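Local coordinates for DUF1987 domain-containing protein (Pseudomonas aeruginosa, PDB 6K4F) that acts in the SiaABC threonine phosphorylation pathway that controls biofilm formation in response to carbon availability, probably as its regulatory phosphoprotein, at residues Ser32-Ser37 with Tyr67-Ser72; Glu39-Val44 with Lys74-Ile79. All blocks are in the same frame, centred on the assembly; numbering follows the deposited sequence.

Contact 1: Ser32-Ser37 with Tyr67-Ser72; sequences SYPENS and YLNTSS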
# COMPACT_ATOMS: atom_id res chain seq x y z
N SER A 32 -10.49 5.85 2.25
CA SER A 32 -10.91 4.46 2.15
C SER A 32 -11.84 4.24 3.34
O SER A 32 -11.39 3.97 4.45
CB SER A 32 -9.70 3.54 2.15
OG SER A 32 -10.05 2.22 1.83
N TYR A 33 -13.14 4.40 3.11
CA TYR A 33 -14.15 3.92 4.05
C TYR A 33 -15.22 3.12 3.31
O TYR A 33 -16.40 3.45 3.36
CB TYR A 33 -14.75 5.06 4.87
CG TYR A 33 -15.15 6.31 4.11
CD1 TYR A 33 -14.22 7.28 3.79
CD2 TYR A 33 -16.48 6.54 3.78
CE1 TYR A 33 -14.59 8.44 3.11
CE2 TYR A 33 -16.87 7.70 3.12
CZ TYR A 33 -15.92 8.64 2.79
OH TYR A 33 -16.31 9.78 2.13
N PRO A 34 -14.82 2.05 2.62
CA PRO A 34 -15.81 1.21 1.95
C PRO A 34 -16.58 0.37 2.95
O PRO A 34 -16.14 0.16 4.09
CB PRO A 34 -14.97 0.33 1.03
CG PRO A 34 -13.70 0.18 1.73
CD PRO A 34 -13.47 1.47 2.48
N GLU A 35 -17.75 -0.09 2.51
CA GLU A 35 -18.52 -1.03 3.32
C GLU A 35 -17.84 -2.40 3.36
O GLU A 35 -17.81 -3.04 4.41
CB GLU A 35 -19.93 -1.16 2.76
CG GLU A 35 -19.98 -1.45 1.26
CD GLU A 35 -21.15 -0.77 0.58
OE1 GLU A 35 -21.03 -0.43 -0.62
OE2 GLU A 35 -22.20 -0.58 1.23
N ASN A 36 -17.27 -2.83 2.25
CA ASN A 36 -16.61 -4.13 2.15
C ASN A 36 -15.17 -3.89 1.72
O ASN A 36 -14.88 -3.74 0.53
CB ASN A 36 -17.36 -5.02 1.16
CG ASN A 36 -16.93 -6.47 1.24
OD1 ASN A 36 -15.77 -6.78 1.51
ND2 ASN A 36 -17.88 -7.38 1.00
N SER A 37 -14.25 -3.85 2.69
CA SER A 37 -12.86 -3.54 2.35
C SER A 37 -12.15 -4.72 1.70
O SER A 37 -11.27 -4.51 0.86
CB SER A 37 -12.09 -3.07 3.58
OG SER A 37 -12.49 -1.77 3.97
N TYR A 67 -8.34 9.53 5.06
CA TYR A 67 -9.05 8.75 6.07
C TYR A 67 -9.04 7.26 5.71
O TYR A 67 -9.22 6.89 4.54
CB TYR A 67 -10.49 9.24 6.21
CG TYR A 67 -11.25 8.53 7.29
CD1 TYR A 67 -10.95 8.75 8.63
CD2 TYR A 67 -12.26 7.63 6.99
CE1 TYR A 67 -11.64 8.09 9.63
CE2 TYR A 67 -12.96 6.97 7.98
CZ TYR A 67 -12.65 7.21 9.30
OH TYR A 67 -13.34 6.55 10.30
N LEU A 68 -8.81 6.41 6.71
CA LEU A 68 -8.94 4.97 6.54
C LEU A 68 -9.85 4.44 7.64
O LEU A 68 -9.61 4.70 8.82
CB LEU A 68 -7.59 4.25 6.63
CG LEU A 68 -6.47 4.44 5.60
CD1 LEU A 68 -5.41 3.36 5.81
CD2 LEU A 68 -7.02 4.37 4.19
N ASN A 69 -10.90 3.71 7.25
CA ASN A 69 -11.74 3.13 8.29
C ASN A 69 -11.06 1.88 8.84
O ASN A 69 -9.98 1.48 8.41
CB ASN A 69 -13.15 2.86 7.77
CG ASN A 69 -13.22 1.76 6.73
OD1 ASN A 69 -12.20 1.25 6.27
ND2 ASN A 69 -14.45 1.39 6.34
N THR A 70 -11.70 1.26 9.84
CA THR A 70 -11.10 0.13 10.54
C THR A 70 -10.72 -0.99 9.58
O THR A 70 -9.60 -1.52 9.64
CB THR A 70 -12.07 -0.35 11.62
OG1 THR A 70 -12.10 0.62 12.67
CG2 THR A 70 -11.65 -1.72 12.19
N SER A 71 -11.64 -1.37 8.69
CA SER A 71 -11.34 -2.52 7.84
C SER A 71 -10.25 -2.19 6.82
O SER A 71 -9.47 -3.07 6.45
CB SER A 71 -12.63 -3.02 7.15
OG SER A 71 -13.17 -2.03 6.29
N SER A 72 -10.12 -0.90 6.45
CA SER A 72 -9.06 -0.49 5.53
C SER A 72 -7.70 -0.52 6.22
O SER A 72 -6.69 -0.88 5.61
CB SER A 72 -9.35 0.91 4.99
OG SER A 72 -10.44 0.88 4.09

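Contact 2: Glu39-Val44 with Lys74-Ile79; sequences ELFGQV and KAMMDI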
# COMPACT_ATOMS: atom_id res chain seq x y z
N GLU A 39 -13.51 -6.76 -0.39
CA GLU A 39 -13.91 -6.72 -1.79
C GLU A 39 -13.02 -5.78 -2.58
O GLU A 39 -12.65 -6.06 -3.73
CB GLU A 39 -15.37 -6.30 -1.93
CG GLU A 39 -16.36 -7.44 -2.10
CD GLU A 39 -15.91 -8.48 -3.12
OE1 GLU A 39 -15.43 -9.56 -2.70
OE2 GLU A 39 -16.03 -8.22 -4.34
N LEU A 40 -12.63 -4.66 -1.97
CA LEU A 40 -11.79 -3.68 -2.65
C LEU A 40 -10.31 -4.07 -2.62
O LEU A 40 -9.63 -3.99 -3.65
CB LEU A 40 -11.99 -2.30 -2.02
CG LEU A 40 -11.16 -1.19 -2.65
CD1 LEU A 40 -11.82 -0.76 -3.95
CD2 LEU A 40 -11.02 -0.02 -1.68
N PHE A 41 -9.79 -4.52 -1.47
CA PHE A 41 -8.36 -4.73 -1.33
C PHE A 41 -7.90 -6.15 -1.59
O PHE A 41 -6.68 -6.39 -1.66
CB PHE A 41 -7.90 -4.33 0.09
CG PHE A 41 -7.87 -2.85 0.31
CD1 PHE A 41 -6.85 -2.08 -0.25
CD2 PHE A 41 -8.87 -2.22 1.03
CE1 PHE A 41 -6.84 -0.69 -0.06
CE2 PHE A 41 -8.87 -0.85 1.23
CZ PHE A 41 -7.86 -0.08 0.68
N GLY A 42 -8.82 -7.11 -1.65
CA GLY A 42 -8.41 -8.48 -1.88
C GLY A 42 -7.61 -8.61 -3.17
O GLY A 42 -6.57 -9.26 -3.20
N GLN A 43 -8.08 -7.94 -4.22
CA GLN A 43 -7.37 -7.96 -5.50
C GLN A 43 -6.03 -7.24 -5.42
O GLN A 43 -5.13 -7.54 -6.21
CB GLN A 43 -8.25 -7.33 -6.57
CG GLN A 43 -8.53 -5.86 -6.32
CD GLN A 43 -9.76 -5.33 -7.02
OE1 GLN A 43 -10.07 -5.72 -8.17
NE2 GLN A 43 -10.47 -4.40 -6.35
N VAL A 44 -5.89 -6.27 -4.50
CA VAL A 44 -4.61 -5.58 -4.34
C VAL A 44 -3.60 -6.49 -3.66
O VAL A 44 -2.44 -6.60 -4.08
CB VAL A 44 -4.80 -4.28 -3.54
CG1 VAL A 44 -3.45 -3.51 -3.41
CG2 VAL A 44 -5.89 -3.43 -4.16
N LYS A 74 -6.93 -2.66 8.50
CA LYS A 74 -6.56 -4.07 8.53
C LYS A 74 -6.06 -4.55 7.17
O LYS A 74 -5.11 -5.35 7.10
CB LYS A 74 -7.76 -4.91 8.97
CG LYS A 74 -8.21 -4.54 10.39
CD LYS A 74 -9.27 -5.46 10.92
CE LYS A 74 -9.49 -5.20 12.39
NZ LYS A 74 -8.68 -6.09 13.24
N ALA A 75 -6.69 -4.08 6.09
CA ALA A 75 -6.26 -4.46 4.75
C ALA A 75 -4.86 -3.95 4.44
O ALA A 75 -4.04 -4.68 3.88
CB ALA A 75 -7.26 -3.93 3.72
N MET A 76 -4.56 -2.71 4.83
CA MET A 76 -3.21 -2.19 4.61
C MET A 76 -2.18 -2.92 5.47
O MET A 76 -1.05 -3.17 5.02
CB MET A 76 -3.17 -0.69 4.88
CG MET A 76 -4.11 0.06 3.97
SD MET A 76 -3.41 0.22 2.31
CE MET A 76 -1.67 0.51 2.70
N MET A 77 -2.52 -3.27 6.71
CA MET A 77 -1.59 -4.06 7.52
C MET A 77 -1.28 -5.39 6.85
O MET A 77 -0.14 -5.87 6.90
CB MET A 77 -2.17 -4.27 8.91
CG MET A 77 -1.27 -5.06 9.84
SD MET A 77 0.01 -4.00 10.51
CE MET A 77 -1.02 -2.92 11.48
N ASP A 78 -2.28 -5.99 6.19
CA ASP A 78 -2.07 -7.24 5.47
C ASP A 78 -1.09 -7.05 4.32
O ASP A 78 -0.19 -7.88 4.11
CB ASP A 78 -3.40 -7.79 4.94
CG ASP A 78 -4.31 -8.35 6.05
OD1 ASP A 78 -3.83 -8.59 7.17
OD2 ASP A 78 -5.51 -8.55 5.78
N ILE A 79 -1.24 -5.97 3.56
CA ILE A 79 -0.29 -5.65 2.50
C ILE A 79 1.11 -5.42 3.08
O ILE A 79 2.10 -5.98 2.60
CB ILE A 79 -0.77 -4.42 1.71
CG1 ILE A 79 -2.05 -4.77 0.92
CG2 ILE A 79 0.33 -3.91 0.80
CD1 ILE A 79 -2.75 -3.55 0.33

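Contact 1: Ser32-Ser37 with Tyr67-Ser72
Asn-69 and Tyr-33 meet where a short parallel bridge, carried by the bonds Ser-32 N to Tyr-67 O and Asn-69 N to Ser-32 O, gives way to loop. A chi1 of 68° sets Asn-69 CG between its own backbone N and carbonyl carbon, and from there its branches reach Pro-34 O and the helix start. Asn-69 CB lies 4.0 Å from Tyr-33 CB, and Asn-69 CG lies 3.6 Å from Tyr-33 CA. Asn-69 ND2 donates to Pro-34 O at 3.1 Å, the acceptor close to the amide plane. Asn-69 OD1 N-caps the helix: Ser-72 N (3.0 Å) and Ser-72 OG (2.8 Å) reach it from opposite faces of its plane. An amide suits this place because one planar group both donates and accepts. Ser-72 OG also accepts from Ser-32 OG at 2.7 Å, a short relay of small hydroxyls. Another hydroxyl pair, Ser-37 with Ser-71, is modelled too close for its bonding to be trusted. Tyr-33 CD1 comes to the edge of the Tyr-67 ring, 3.8 Å from Tyr-67 CD2, the side chains crossing at about a right angle. The contact ties the loop between strand 31-32 and helix 37-53 to the turn joining strand 59-68 to helix 70-88.

Contact 2: Glu39-Val44 with Lys74-Ile79
A chi1 of -74° sets Phe-41 CG anti to its own carbonyl carbon, where it lies 3.6 Å from Ala-75 CB, while Ile-79, with CD1 extended from its backbone by a chi2 of 169°, reaches back to Val-44. The Ala-75 methyl is about as near to Phe-41 CD2, approaching the ring obliquely. A methyl suits a place so close to the root of a large ring, since it lets the ring lie near the neighbouring helix. Met-76 SD comes to the same side of the Phe-41 ring in an oblique Met-aromatic contact, 5.1 Å from the centroid; its unbranched thioether chain turns toward the ring while also touching strand 59-68. On the opposite side of the ring Leu-40 CD2 lies 3.7 Å above the plane, offset toward the rim, so Phe-41 is held between its own helix and the next.

Helices 37-53 and 70-88 lie side by side on one face of the mixed sheet, each a connection between parallel strands in successive beta-alpha-beta crossovers. The axes of segments 39-44 and 74-79 are 10.2 Å apart and nearly parallel (7°). Further along, Ile-79 CD1 meets Val-44 CG1 at 3.8 Å, the two branched side chains crossing obliquely. Helix 37-53 is kinked here: the regular i to i-4 bonds of Gln-43 N and Val-44 N are missing, and Val-44 N makes a weak bond to Phe-41 O instead. Gln-43 folds back over its own helix and gives Leu-40 O a nearly straight bond from Gln-43 NE2 at 2.9 Å, a partner for the carbonyl that Val-44 N would ordinarily meet. Beneath the helix pair, Met-76 rests on Leu-63 and Leu-65 of strand 59-68, and Ile-79 on Leu-61.

How the contacts relate
Contacts 1 and 2 follow one another along the same pair of helices: the polar contact 1 joins their N-terminal ends, the apolar contact 2 the turns that come next, with centres about 10 Å apart. They touch directly. Phe-41 CE2 packs 3.3 Å from Ser-32 OG and 3.7 Å from Ser-72 OG, so the CE2 rim of the Phe-41 ring meets the hydroxyl relay of contact 1, and Leu-68 CD1 lies 4.0 Å from Met-76 CG. Thr-70, turned away from segment 32-37, is probably the threonine phosphorylated in this pathway. It lies in segment 67-72 of contact 1, directly after the N-cap Asn-69, and contact 2 starts one turn further along helix 70-88.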